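Local coordinates for glycoside Hydrolase (Bacteroides uniformis, PDB 5T99), which binds the galactose mimic d-galacto-isofagomine and probably hydrolyses galactosides released from agarose in a human gut bacterium, at residues Asp26-Asn31 with Val172-Asp177; Ile102-Phe107 with Lys179-Glu184; Asn119-Gly124 with Thr138-Ile143; Thr205-Ala210 with Asp236-Ala241; Lys269-Ile274 with Thr281-Thr286. All blocks are in the same frame, centred on the assembly; numbering follows the deposited sequence.

Contact 1 of 5, residues Asp26-Asn31 with Val172-Asp177; sequences DGISFN and VWLRVD
Phe30 and Leu174 both swing CG away from the backbone N (chi1 -154° and 171°), and this sets the phenyl ring obliquely against the leucine, with Phe30 CD1 3.8 Å from Leu174 CB. Val172 CG1 approaches the same ring at its edge, while Ile28 runs alongside Leu174, Ile28 CG1 4.2 Å from Leu174 CD2. Phe30 and Leu174 are buried, which suits bulky apolar side chains, whereas Ile28 lies at the exposed margin; Phe30 also meets Phe92 edge-to-face and Lys90 as a cation-pi pair. Behind these side chains the strands are antiparallel. Ile28 N gives a 2.9 Å bond to Leu174 O, Leu174 N returns one of 2.8 Å to Ile28 O, and Phe30 N donates to Val172 O. The Trp173 ring lies on the other side, CE3 3.6 Å from Ile28 C, and its NE1 is held by Asp108. Over the centre of this ring sits a water linking Ser29 OG to Val172 O. Gly27 fits at positive phi, where a side chain would crowd Arg175 CG. Ser29 OG accepts from Asn31 N, 3.3 Å away, closing an ST turn. With alanine at Asn31, the Val172 backbone would probably lose the polar group that lies against it, leaving a gap there. Such pairing of a short outer strand with a longer one is part of the antiparallel beta-sandwich of the family 2 sugar-binding domain.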
# COMPACT_ATOMS: atom_id res chain seq x y z
N ASP A 26 -5.86 -8.46 24.33
CA ASP A 26 -4.81 -7.63 23.74
C ASP A 26 -5.38 -6.62 22.72
O ASP A 26 -5.07 -6.65 21.51
CB ASP A 26 -3.74 -8.53 23.08
CG ASP A 26 -2.54 -7.74 22.53
OD1 ASP A 26 -2.21 -6.66 23.08
OD2 ASP A 26 -1.93 -8.20 21.54
N GLY A 27 -6.23 -5.72 23.22
CA GLY A 27 -6.73 -4.58 22.44
C GLY A 27 -7.85 -4.92 21.46
O GLY A 27 -7.62 -5.61 20.47
N ILE A 28 -9.05 -4.41 21.74
CA ILE A 28 -10.22 -4.65 20.87
C ILE A 28 -10.63 -3.41 20.12
O ILE A 28 -10.30 -2.29 20.51
CB ILE A 28 -11.44 -5.21 21.66
CG1 ILE A 28 -12.05 -4.16 22.61
CG2 ILE A 28 -11.03 -6.47 22.43
CD1 ILE A 28 -13.32 -4.61 23.29
N SER A 29 -11.39 -3.62 19.05
CA SER A 29 -11.83 -2.54 18.17
C SER A 29 -12.77 -1.58 18.89
O SER A 29 -13.73 -2.00 19.53
CB SER A 29 -12.55 -3.10 16.95
OG SER A 29 -13.06 -2.05 16.14
N PHE A 30 -12.47 -0.29 18.76
CA PHE A 30 -13.28 0.79 19.29
C PHE A 30 -13.89 1.61 18.14
O PHE A 30 -14.25 2.77 18.33
CB PHE A 30 -12.41 1.67 20.21
CG PHE A 30 -13.18 2.40 21.28
CD1 PHE A 30 -13.95 1.70 22.22
CD2 PHE A 30 -13.11 3.79 21.39
CE1 PHE A 30 -14.65 2.37 23.22
CE2 PHE A 30 -13.80 4.46 22.39
CZ PHE A 30 -14.57 3.75 23.31
N ASN A 31 -14.03 0.99 16.97
CA ASN A 31 -14.49 1.65 15.75
C ASN A 31 -15.99 1.90 15.67
O ASN A 31 -16.43 2.73 14.87
CB ASN A 31 -14.12 0.79 14.52
CG ASN A 31 -12.65 0.84 14.18
OD1 ASN A 31 -11.88 1.64 14.71
ND2 ASN A 31 -12.24 -0.01 13.26
N VAL A 172 -9.15 2.23 15.26
CA VAL A 172 -9.03 2.75 16.61
C VAL A 172 -9.17 1.57 17.56
O VAL A 172 -9.97 0.67 17.30
CB VAL A 172 -10.12 3.82 16.88
CG1 VAL A 172 -9.99 4.40 18.28
CG2 VAL A 172 -10.02 4.94 15.85
N TRP A 173 -8.41 1.57 18.64
CA TRP A 173 -8.32 0.41 19.54
C TRP A 173 -8.54 0.80 21.01
O TRP A 173 -8.02 1.81 21.47
CB TRP A 173 -6.96 -0.28 19.39
CG TRP A 173 -6.71 -0.69 17.99
CD1 TRP A 173 -6.03 0.01 17.05
CD2 TRP A 173 -7.18 -1.87 17.34
NE1 TRP A 173 -6.03 -0.66 15.86
CE2 TRP A 173 -6.73 -1.83 16.01
CE3 TRP A 173 -7.95 -2.97 17.76
CZ2 TRP A 173 -7.01 -2.84 15.08
CZ3 TRP A 173 -8.23 -3.98 16.84
CH2 TRP A 173 -7.75 -3.91 15.52
N LEU A 174 -9.33 -0.00 21.71
CA LEU A 174 -9.49 0.10 23.15
C LEU A 174 -8.58 -0.93 23.82
O LEU A 174 -8.62 -2.10 23.46
CB LEU A 174 -10.95 -0.16 23.54
CG LEU A 174 -11.29 -0.30 25.03
CD1 LEU A 174 -11.17 1.04 25.73
CD2 LEU A 174 -12.68 -0.91 25.19
N ARG A 175 -7.79 -0.48 24.79
CA ARG A 175 -6.85 -1.35 25.51
C ARG A 175 -7.13 -1.23 26.99
O ARG A 175 -6.99 -0.15 27.58
CB ARG A 175 -5.40 -0.95 25.19
CG ARG A 175 -4.96 -1.38 23.80
CD ARG A 175 -3.85 -0.51 23.21
NE ARG A 175 -3.77 -0.66 21.75
CZ ARG A 175 -3.08 0.15 20.93
NH1 ARG A 175 -2.37 1.19 21.40
NH2 ARG A 175 -3.10 -0.09 19.62
N VAL A 176 -7.57 -2.33 27.59
CA VAL A 176 -7.89 -2.39 29.00
C VAL A 176 -6.87 -3.34 29.61
O VAL A 176 -6.86 -4.52 29.28
CB VAL A 176 -9.32 -2.90 29.23
CG1 VAL A 176 -9.61 -3.09 30.72
CG2 VAL A 176 -10.32 -1.92 28.61
N ASP A 177 -6.01 -2.81 30.47
CA ASP A 177 -4.96 -3.59 31.10
C ASP A 177 -5.03 -3.56 32.63
O ASP A 177 -5.58 -2.63 33.21
CB ASP A 177 -3.59 -3.09 30.64
CG ASP A 177 -3.27 -3.49 29.22
OD1 ASP A 177 -2.56 -4.50 29.04
OD2 ASP A 177 -3.74 -2.82 28.28
O HOH W 1 -10.07 -1.25 15.57

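Contact 2 of 5, residues Ile102-Phe107 with Lys179-Glu184; sequences IVRIGF and KVYIPE
Apolar contact comes first: Ile102 CG1 lies 3.9 Å from Tyr181 CE2, the two side chains crossing nearly at right angles, and Ile102 CD1 reaches Lys179 CG at 4.1 Å. Isoleucine suits the place: its CG1 methylene and CG2 methyl meet the tyrosine while the CD1 methyl turns to the lysine chain. Arg104 meets the same tyrosine obliquely. A bend at chi3 (-73°) places Tyr181 CE1 3.8 Å above the centre of its guanidinium, the two planes 46° apart. Polar contact between the segments is carried by water. One water, in the guanidinium plane, accepts from Arg104 NH2 at 2.9 Å and donates to Ile182 O at 2.7 Å; another takes Glu184 N at 3.0 Å and, weakly, Arg104 NH1. Salt bridges to Asp177 and Glu134 fix the arginine from its own sheet, a role that a long, multiply donating side chain suits. Tyrosine, arginine and ordered water form part of the seam between the sugar-binding beta-sandwich and the following immunoglobulin-like domain of family 2 hydrolases.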
# COMPACT_ATOMS: atom_id res chain seq x y z
N ILE A 102 -5.98 0.09 33.73
CA ILE A 102 -5.38 1.10 32.86
C ILE A 102 -6.15 1.03 31.55
O ILE A 102 -6.33 -0.04 30.99
CB ILE A 102 -3.89 0.86 32.59
CG1 ILE A 102 -3.09 0.70 33.90
CG2 ILE A 102 -3.31 1.98 31.73
CD1 ILE A 102 -3.11 1.90 34.82
N VAL A 103 -6.61 2.18 31.07
CA VAL A 103 -7.45 2.24 29.88
C VAL A 103 -6.83 3.25 28.92
O VAL A 103 -6.56 4.37 29.32
CB VAL A 103 -8.89 2.65 30.23
CG1 VAL A 103 -9.77 2.66 28.97
CG2 VAL A 103 -9.46 1.70 31.29
N ARG A 104 -6.58 2.81 27.69
CA ARG A 104 -5.98 3.65 26.64
C ARG A 104 -6.76 3.48 25.34
O ARG A 104 -7.35 2.42 25.11
CB ARG A 104 -4.53 3.25 26.41
CG ARG A 104 -3.61 3.40 27.63
CD ARG A 104 -2.29 2.67 27.41
NE ARG A 104 -2.44 1.21 27.48
CZ ARG A 104 -1.71 0.30 26.80
NH1 ARG A 104 -0.75 0.66 25.95
NH2 ARG A 104 -1.97 -1.00 26.98
N ILE A 105 -6.76 4.52 24.51
CA ILE A 105 -7.34 4.45 23.18
C ILE A 105 -6.22 4.70 22.18
O ILE A 105 -5.57 5.75 22.21
CB ILE A 105 -8.47 5.47 22.94
CG1 ILE A 105 -9.49 5.47 24.09
CG2 ILE A 105 -9.18 5.19 21.61
CD1 ILE A 105 -10.24 4.18 24.27
N GLY A 106 -6.02 3.73 21.30
CA GLY A 106 -4.99 3.81 20.29
C GLY A 106 -5.63 4.20 18.97
O GLY A 106 -6.60 3.57 18.55
N PHE A 107 -5.08 5.24 18.35
CA PHE A 107 -5.45 5.65 17.00
C PHE A 107 -4.29 5.31 16.06
O PHE A 107 -3.20 5.87 16.19
CB PHE A 107 -5.72 7.17 16.97
CG PHE A 107 -6.86 7.62 17.85
CD1 PHE A 107 -8.13 7.80 17.33
CD2 PHE A 107 -6.65 7.88 19.19
CE1 PHE A 107 -9.19 8.21 18.14
CE2 PHE A 107 -7.70 8.30 20.00
CZ PHE A 107 -8.97 8.47 19.48
N LYS A 179 -2.59 -3.31 36.11
CA LYS A 179 -1.55 -2.31 36.38
C LYS A 179 -0.09 -2.78 36.17
O LYS A 179 0.84 -1.96 36.26
CB LYS A 179 -1.76 -1.71 37.77
CG LYS A 179 -3.02 -0.87 37.84
CD LYS A 179 -3.21 -0.25 39.21
CE LYS A 179 -4.55 0.46 39.32
NZ LYS A 179 -4.57 1.45 40.43
N VAL A 180 0.11 -4.07 35.90
CA VAL A 180 1.37 -4.58 35.37
C VAL A 180 1.11 -5.10 33.95
O VAL A 180 0.37 -6.07 33.76
CB VAL A 180 1.96 -5.70 36.25
CG1 VAL A 180 3.36 -6.07 35.78
CG2 VAL A 180 2.00 -5.26 37.71
N TYR A 181 1.73 -4.46 32.97
CA TYR A 181 1.42 -4.74 31.56
C TYR A 181 2.50 -4.27 30.60
O TYR A 181 3.36 -3.43 30.93
CB TYR A 181 0.10 -4.07 31.16
CG TYR A 181 0.20 -2.55 31.14
CD1 TYR A 181 0.33 -1.85 29.94
CD2 TYR A 181 0.22 -1.82 32.33
CE1 TYR A 181 0.45 -0.46 29.93
CE2 TYR A 181 0.35 -0.43 32.33
CZ TYR A 181 0.46 0.24 31.14
OH TYR A 181 0.59 1.61 31.16
N ILE A 182 2.39 -4.79 29.38
CA ILE A 182 3.24 -4.40 28.25
C ILE A 182 2.62 -3.16 27.57
O ILE A 182 1.52 -3.26 27.03
CB ILE A 182 3.37 -5.58 27.26
CG1 ILE A 182 4.11 -6.74 27.94
CG2 ILE A 182 4.09 -5.16 25.99
CD1 ILE A 182 3.87 -8.08 27.28
N PRO A 183 3.33 -1.99 27.58
CA PRO A 183 2.83 -0.76 26.94
C PRO A 183 2.96 -0.83 25.43
O PRO A 183 3.39 -1.87 24.92
CB PRO A 183 3.73 0.32 27.51
CG PRO A 183 5.02 -0.38 27.77
CD PRO A 183 4.67 -1.79 28.15
N GLU A 184 2.58 0.23 24.71
CA GLU A 184 2.46 0.10 23.25
C GLU A 184 3.82 -0.14 22.61
O GLU A 184 4.83 0.36 23.09
CB GLU A 184 1.72 1.27 22.58
CG GLU A 184 2.33 2.65 22.73
CD GLU A 184 1.87 3.64 21.65
OE1 GLU A 184 1.02 3.31 20.77
OE2 GLU A 184 2.37 4.78 21.70
O HOH W 2 1.77 2.61 26.38
O HOH W 3 -0.13 -2.37 25.13

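Contact 3 of 5, residues Asn119-Gly124 with Thr138-Ile143; sequences NGVKVG and TKYLKI
Asn119 and Tyr140 join a beta-hairpin to the loop that passes beside it. The hairpin, strands 114-118 and 121-126 of the sugar-binding domain, turns at Asn119-Gly120 with the positive phi values of a type I' turn, for which asparagine and glycine are well suited; further on, Val123 and Gly124 both face Val116 in a classic beta bulge. The polar link is a single bond from Asn119 ND2 to Tyr140 O, 2.9 Å long and bent (134° at the hydrogen). The oxygen lies in the amide plane of Asn119, whereas the donor stands above the carbonyl plane. Neither end of this amide is idle elsewhere: ND2 also donates to Asn147 OD1, and OD1 accepts from Val148 N. Replacing Asn119 by alanine would probably leave Tyr140 O and Val148 N without these partners and let the loop shift against the turn. Van der Waals contacts complete the join. The aliphatic chain of Lys142 crosses the amide obliquely, its CE 3.9 Å from Asn119 ND2. Tyr140, with CG anti to the carbonyl carbon (chi1 -48°), brings its ring against the two valines, whose compact branches suit the flat surface. Val121 CG1 makes a CH-pi contact over one face, 4.3 Å from the ring centroid and 26° off the normal. Val123 slides past the ring in the opposite sense, and its CG1 comes to 3.4 Å from Tyr140 CE2.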
# COMPACT_ATOMS: atom_id res chain seq x y z
N ASN A 119 -14.15 13.47 28.23
CA ASN A 119 -15.01 14.19 29.18
C ASN A 119 -14.63 15.68 29.34
O ASN A 119 -14.59 16.21 30.46
CB ASN A 119 -15.01 13.45 30.52
CG ASN A 119 -15.56 12.04 30.41
OD1 ASN A 119 -16.47 11.80 29.61
ND2 ASN A 119 -15.01 11.11 31.19
N GLY A 120 -14.34 16.32 28.21
CA GLY A 120 -13.92 17.72 28.18
C GLY A 120 -12.44 18.02 28.40
O GLY A 120 -12.00 19.12 28.09
N VAL A 121 -11.65 17.08 28.94
CA VAL A 121 -10.24 17.35 29.20
C VAL A 121 -9.39 16.96 28.00
O VAL A 121 -9.45 15.82 27.55
CB VAL A 121 -9.71 16.60 30.43
CG1 VAL A 121 -8.28 17.02 30.74
CG2 VAL A 121 -10.61 16.84 31.63
N LYS A 122 -8.60 17.91 27.51
CA LYS A 122 -7.68 17.68 26.39
C LYS A 122 -6.61 16.69 26.83
O LYS A 122 -5.97 16.90 27.85
CB LYS A 122 -7.03 19.00 25.96
CG LYS A 122 -6.26 18.94 24.65
CD LYS A 122 -6.30 20.30 23.95
CE LYS A 122 -5.33 20.40 22.79
NZ LYS A 122 -3.90 20.30 23.20
N VAL A 123 -6.44 15.62 26.07
CA VAL A 123 -5.51 14.53 26.42
C VAL A 123 -4.60 14.07 25.26
O VAL A 123 -3.87 13.08 25.40
CB VAL A 123 -6.27 13.31 27.00
CG1 VAL A 123 -6.72 13.58 28.43
CG2 VAL A 123 -7.46 12.93 26.11
N GLY A 124 -4.62 14.80 24.15
CA GLY A 124 -3.93 14.36 22.94
C GLY A 124 -3.92 15.43 21.88
O GLY A 124 -4.91 16.15 21.70
N THR A 138 -7.36 6.74 31.71
CA THR A 138 -7.53 6.13 33.03
C THR A 138 -8.01 7.10 34.12
O THR A 138 -8.91 6.77 34.89
CB THR A 138 -6.22 5.49 33.51
OG1 THR A 138 -5.70 4.63 32.49
CG2 THR A 138 -6.42 4.68 34.81
N LYS A 139 -7.39 8.28 34.20
CA LYS A 139 -7.70 9.23 35.28
C LYS A 139 -9.06 9.92 35.14
O LYS A 139 -9.64 10.33 36.14
CB LYS A 139 -6.59 10.29 35.40
CG LYS A 139 -5.29 9.71 35.88
CD LYS A 139 -4.15 10.72 35.84
CE LYS A 139 -2.83 10.06 36.23
NZ LYS A 139 -1.83 11.07 36.68
N TYR A 140 -9.57 10.02 33.91
CA TYR A 140 -10.81 10.73 33.62
C TYR A 140 -12.01 9.81 33.37
O TYR A 140 -13.14 10.30 33.24
CB TYR A 140 -10.59 11.62 32.40
CG TYR A 140 -9.32 12.43 32.51
CD1 TYR A 140 -9.18 13.42 33.50
CD2 TYR A 140 -8.25 12.21 31.65
CE1 TYR A 140 -8.01 14.16 33.62
CE2 TYR A 140 -7.08 12.95 31.75
CZ TYR A 140 -6.96 13.92 32.74
OH TYR A 140 -5.81 14.65 32.84
N LEU A 141 -11.78 8.50 33.32
CA LEU A 141 -12.84 7.53 33.01
C LEU A 141 -13.83 7.43 34.16
O LEU A 141 -13.42 7.31 35.31
CB LEU A 141 -12.24 6.15 32.74
CG LEU A 141 -13.17 5.00 32.33
CD1 LEU A 141 -13.88 5.31 31.03
CD2 LEU A 141 -12.37 3.71 32.21
N LYS A 142 -15.11 7.47 33.83
CA LYS A 142 -16.19 7.40 34.81
C LYS A 142 -16.88 6.05 34.70
O LYS A 142 -17.53 5.76 33.70
CB LYS A 142 -17.20 8.52 34.54
CG LYS A 142 -16.61 9.92 34.54
CD LYS A 142 -17.69 10.97 34.30
CE LYS A 142 -17.09 12.38 34.24
NZ LYS A 142 -17.75 13.30 35.20
N ILE A 143 -16.74 5.24 35.74
CA ILE A 143 -17.30 3.88 35.74
C ILE A 143 -18.80 3.95 36.03
O ILE A 143 -19.22 4.64 36.96
CB ILE A 143 -16.62 2.99 36.82
CG1 ILE A 143 -15.09 2.92 36.63
CG2 ILE A 143 -17.22 1.58 36.80
CD1 ILE A 143 -14.63 2.40 35.28

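Contact 4 of 5, residues Thr205-Ala210 with Asp236-Ala241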
# COMPACT_ATOMS: atom_id res chain seq x y z
N THR A 205 11.32 -7.61 25.92
CA THR A 205 10.02 -7.33 26.52
C THR A 205 10.13 -6.06 27.37
O THR A 205 11.05 -5.92 28.16
CB THR A 205 9.55 -8.51 27.41
OG1 THR A 205 9.72 -9.74 26.69
CG2 THR A 205 8.09 -8.37 27.81
N THR A 206 9.17 -5.15 27.19
CA THR A 206 9.02 -3.95 28.01
C THR A 206 7.81 -4.16 28.91
O THR A 206 6.73 -4.53 28.44
CB THR A 206 8.80 -2.70 27.12
OG1 THR A 206 9.88 -2.56 26.19
CG2 THR A 206 8.71 -1.42 27.97
N VAL A 207 7.98 -3.90 30.20
CA VAL A 207 6.88 -4.05 31.17
C VAL A 207 6.77 -2.77 31.99
O VAL A 207 7.78 -2.25 32.47
CB VAL A 207 7.09 -5.26 32.10
CG1 VAL A 207 5.93 -5.37 33.09
CG2 VAL A 207 7.23 -6.54 31.30
N LYS A 208 5.54 -2.29 32.12
CA LYS A 208 5.22 -1.11 32.92
C LYS A 208 4.58 -1.56 34.23
O LYS A 208 3.68 -2.41 34.24
CB LYS A 208 4.25 -0.21 32.14
CG LYS A 208 3.95 1.14 32.78
CD LYS A 208 5.14 2.09 32.68
CE LYS A 208 4.83 3.47 33.25
NZ LYS A 208 4.58 3.40 34.72
N ASN A 209 5.06 -0.98 35.34
CA ASN A 209 4.53 -1.25 36.68
C ASN A 209 3.78 -0.00 37.18
O ASN A 209 4.38 0.91 37.75
CB ASN A 209 5.67 -1.61 37.65
CG ASN A 209 5.18 -1.97 39.04
OD1 ASN A 209 3.98 -1.94 39.32
ND2 ASN A 209 6.11 -2.34 39.92
N ALA A 210 2.47 0.00 36.96
CA ALA A 210 1.60 1.09 37.42
C ALA A 210 1.07 0.89 38.85
O ALA A 210 0.20 1.65 39.25
CB ALA A 210 0.45 1.30 36.44
N ASP A 236 11.38 -15.70 30.77
CA ASP A 236 12.22 -14.56 31.11
C ASP A 236 11.61 -13.92 32.35
O ASP A 236 10.59 -14.41 32.85
CB ASP A 236 12.27 -13.58 29.91
CG ASP A 236 13.43 -12.60 29.99
OD1 ASP A 236 14.30 -12.77 30.88
OD2 ASP A 236 13.46 -11.65 29.15
N ASN A 237 12.24 -12.88 32.87
CA ASN A 237 11.65 -12.09 33.93
C ASN A 237 12.27 -10.71 33.99
O ASN A 237 13.34 -10.46 33.42
CB ASN A 237 11.82 -12.79 35.29
CG ASN A 237 13.27 -13.11 35.60
OD1 ASN A 237 14.04 -12.24 35.98
ND2 ASN A 237 13.65 -14.37 35.40
N VAL A 238 11.60 -9.82 34.71
CA VAL A 238 12.07 -8.45 34.85
C VAL A 238 11.65 -7.85 36.20
O VAL A 238 10.51 -8.03 36.63
CB VAL A 238 11.58 -7.60 33.66
CG1 VAL A 238 10.06 -7.46 33.65
CG2 VAL A 238 12.27 -6.24 33.64
N GLU A 239 12.59 -7.17 36.86
CA GLU A 239 12.30 -6.33 38.03
C GLU A 239 11.99 -4.91 37.57
O GLU A 239 12.78 -4.30 36.86
CB GLU A 239 13.49 -6.26 38.99
CG GLU A 239 13.72 -7.51 39.82
CD GLU A 239 14.29 -7.20 41.20
OE1 GLU A 239 15.46 -7.57 41.46
OE2 GLU A 239 13.57 -6.58 42.02
N VAL A 240 10.84 -4.40 37.98
CA VAL A 240 10.42 -3.05 37.66
C VAL A 240 9.93 -2.40 38.94
O VAL A 240 9.05 -2.93 39.62
CB VAL A 240 9.29 -3.04 36.62
CG1 VAL A 240 9.09 -1.64 36.06
CG2 VAL A 240 9.58 -4.04 35.49
N ALA A 241 10.50 -1.24 39.28
CA ALA A 241 10.05 -0.47 40.44
C ALA A 241 8.70 0.19 40.18
O ALA A 241 8.27 0.34 39.02
CB ALA A 241 11.08 0.59 40.81
O HOH W 4 12.10 -11.00 26.93
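Val207 and Val238 meet between the two facing sheets of a beta-sandwich, one on strand 205-209 and the other on strand 236-240. The axes of these short strands approach to 7.9 Å and their directions differ by 37°, so side chains rather than backbone bonds fill the space between them. Val207 CG2 lies 3.8 Å from Val238 CG1 as the two side chains slide past each other in opposite directions. Beside them, Val240 puts its CG1 3.9 Å from Val207 O and 3.8 Å from Asn209 CB. Valine suits such a layer, being short, branched at CB and at ease in a strand. This sandwich is the immunoglobulin-like domain that follows the sugar-binding domain in family 2 hydrolases, and the two strands belong to its three-stranded and four-stranded sheets. At one end of the layer the packing turns polar. Asn209 sends its CG away from the backbone N (chi1 -177°), which lets ND2 donate to Val240 O at 3.0 Å, from well above the carbonyl plane. The same ND2 also donates to Gly213 O, and OD1 takes Thr211 OG1, so this buried amide ties the neighbouring loop to both sheets. Asn209 CB meets Ala241 O at 3.5 Å. Toward the other end, a water lies between Thr205 OG1 and Asp236 OD2, and that carboxylate oxygen is bonded to Thr248 OG1.

Contact 5 of 5, residues Lys269-Ile274 with Thr281-Thr286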
# COMPACT_ATOMS: atom_id res chain seq x y z
N LYS A 269 3.50 -16.67 15.25
CA LYS A 269 2.81 -15.80 16.20
C LYS A 269 3.44 -15.95 17.60
O LYS A 269 3.58 -17.07 18.10
CB LYS A 269 1.33 -16.16 16.24
CG LYS A 269 0.47 -15.29 17.16
CD LYS A 269 -1.01 -15.68 17.10
CE LYS A 269 -1.67 -15.17 15.83
NZ LYS A 269 -3.10 -15.59 15.73
N LEU A 270 3.81 -14.82 18.20
CA LEU A 270 4.36 -14.78 19.56
C LEU A 270 3.28 -14.35 20.53
O LEU A 270 2.76 -13.25 20.41
CB LEU A 270 5.52 -13.78 19.64
CG LEU A 270 6.04 -13.42 21.04
CD1 LEU A 270 6.64 -14.66 21.70
CD2 LEU A 270 7.05 -12.29 20.97
N LYS A 271 2.97 -15.21 21.50
CA LYS A 271 2.09 -14.85 22.62
C LYS A 271 2.97 -14.61 23.83
O LYS A 271 3.69 -15.51 24.27
CB LYS A 271 1.12 -16.00 22.87
CG LYS A 271 0.14 -15.86 24.05
CD LYS A 271 -0.38 -17.26 24.44
CE LYS A 271 -1.88 -17.30 24.69
NZ LYS A 271 -2.41 -18.69 24.63
N THR A 272 2.93 -13.40 24.36
CA THR A 272 3.72 -13.03 25.54
C THR A 272 2.78 -12.80 26.73
O THR A 272 1.89 -11.94 26.66
CB THR A 272 4.59 -11.77 25.27
OG1 THR A 272 5.53 -12.05 24.23
CG2 THR A 272 5.36 -11.35 26.52
N GLU A 273 2.99 -13.55 27.80
CA GLU A 273 2.16 -13.49 29.01
C GLU A 273 3.02 -12.95 30.14
O GLU A 273 4.17 -13.38 30.30
CB GLU A 273 1.60 -14.88 29.34
CG GLU A 273 0.47 -15.29 28.41
CD GLU A 273 0.13 -16.78 28.42
OE1 GLU A 273 1.00 -17.62 28.74
OE2 GLU A 273 -1.01 -17.13 28.07
N ILE A 274 2.48 -11.99 30.89
CA ILE A 274 3.15 -11.45 32.07
C ILE A 274 2.50 -12.04 33.33
O ILE A 274 1.26 -12.12 33.40
CB ILE A 274 3.04 -9.92 32.12
CG1 ILE A 274 3.56 -9.31 30.81
CG2 ILE A 274 3.78 -9.35 33.33
CD1 ILE A 274 5.00 -9.64 30.49
N THR A 281 -1.22 -11.22 34.50
CA THR A 281 -1.62 -9.81 34.43
C THR A 281 -1.86 -9.28 33.02
O THR A 281 -2.59 -8.30 32.86
CB THR A 281 -0.58 -8.90 35.10
OG1 THR A 281 0.61 -8.84 34.31
CG2 THR A 281 -0.26 -9.40 36.50
N ASP A 282 -1.24 -9.88 32.01
CA ASP A 282 -1.33 -9.37 30.64
C ASP A 282 -0.95 -10.42 29.60
O ASP A 282 -0.17 -11.33 29.88
CB ASP A 282 -0.41 -8.15 30.49
CG ASP A 282 -0.71 -7.34 29.24
OD1 ASP A 282 -1.84 -7.43 28.71
OD2 ASP A 282 0.21 -6.63 28.79
N THR A 283 -1.55 -10.27 28.42
CA THR A 283 -1.28 -11.13 27.27
C THR A 283 -1.11 -10.21 26.09
O THR A 283 -1.94 -9.33 25.88
CB THR A 283 -2.44 -12.11 26.99
OG1 THR A 283 -2.63 -12.97 28.12
CG2 THR A 283 -2.13 -12.98 25.77
N TYR A 284 -0.05 -10.43 25.31
CA TYR A 284 0.34 -9.52 24.23
C TYR A 284 0.88 -10.32 23.06
O TYR A 284 1.84 -11.08 23.22
CB TYR A 284 1.41 -8.57 24.76
CG TYR A 284 1.80 -7.42 23.85
CD1 TYR A 284 1.21 -6.16 23.99
CD2 TYR A 284 2.79 -7.57 22.89
CE1 TYR A 284 1.59 -5.09 23.19
CE2 TYR A 284 3.18 -6.50 22.08
CZ TYR A 284 2.57 -5.26 22.24
OH TYR A 284 2.95 -4.21 21.44
N PHE A 285 0.26 -10.14 21.90
CA PHE A 285 0.60 -10.88 20.70
C PHE A 285 1.47 -10.05 19.75
O PHE A 285 1.29 -8.83 19.64
CB PHE A 285 -0.67 -11.34 20.00
CG PHE A 285 -1.42 -12.41 20.75
CD1 PHE A 285 -1.09 -13.77 20.57
CD2 PHE A 285 -2.47 -12.09 21.61
CE1 PHE A 285 -1.79 -14.77 21.24
CE2 PHE A 285 -3.16 -13.09 22.28
CZ PHE A 285 -2.82 -14.43 22.10
N THR A 286 2.41 -10.72 19.09
CA THR A 286 3.26 -10.12 18.05
C THR A 286 3.42 -11.12 16.89
O THR A 286 3.81 -12.27 17.10
CB THR A 286 4.67 -9.76 18.58
OG1 THR A 286 4.58 -8.92 19.74
CG2 THR A 286 5.49 -9.03 17.50
O HOH W 5 4.35 -10.55 22.02
O HOH W 6 -3.28 -15.36 27.93
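Leu270 and Thr286, and likewise Thr272 and Tyr284, exchange backbone bonds in both directions, as in Thr272 N to Tyr284 O at 2.8 Å. Two more bonds, Ile274 N to Asp282 O and Thr281 N to Ile274 O, extend the pairing. On one face Phe285 lies alongside Lys271, its CE1 3.6 Å from Lys271 CB, and Lys269 CD comes to 4.0 Å of Phe285 CD1. Lysine suits this half-exposed face: its methylenes pack against the ring while the ammonium end lies farther along. Thr283 and Glu273 share a water there, and Thr283 OG1 also bonds to Ser23 O. On the face of Leu270, Thr272 and Ile274, a water joins Thr272 OG1 and Thr286 OG1 to Tyr284 O, to which it donates at 2.8 Å. Further out, Thr272 OG1 bonds to His221, Asp282 OD2 accepts from Ile182 N, and Asp26 takes the outward Phe285 N. Strands 268-276 and 279-288 thus form an antiparallel beta-hairpin at the edge of a sheet in the immunoglobulin-like sandwich.

Contacts 1, 2 and 3 begin in the sugar-binding domain; contacts 4 and 5 lie wholly in the immunoglobulin-like one. Along the chain, contact 3 is nested within the loops closed by contacts 1 and 2, whose segments alternate; contacts 4 and 5 follow in series. Contacts 1 and 2, centres 9 Å apart, share the sheet in which strands 172-177 and 102-107 are neighbours. Contact 2 leads onward: strand 180-194 pairs with strand 198-209 of contact 4, about 14 Å away between centres. Contacts 4 and 5 both reach the four-stranded sheet. Asp26 and Phe285 bond contact 1 directly to contact 5, so the two domains meet at several points.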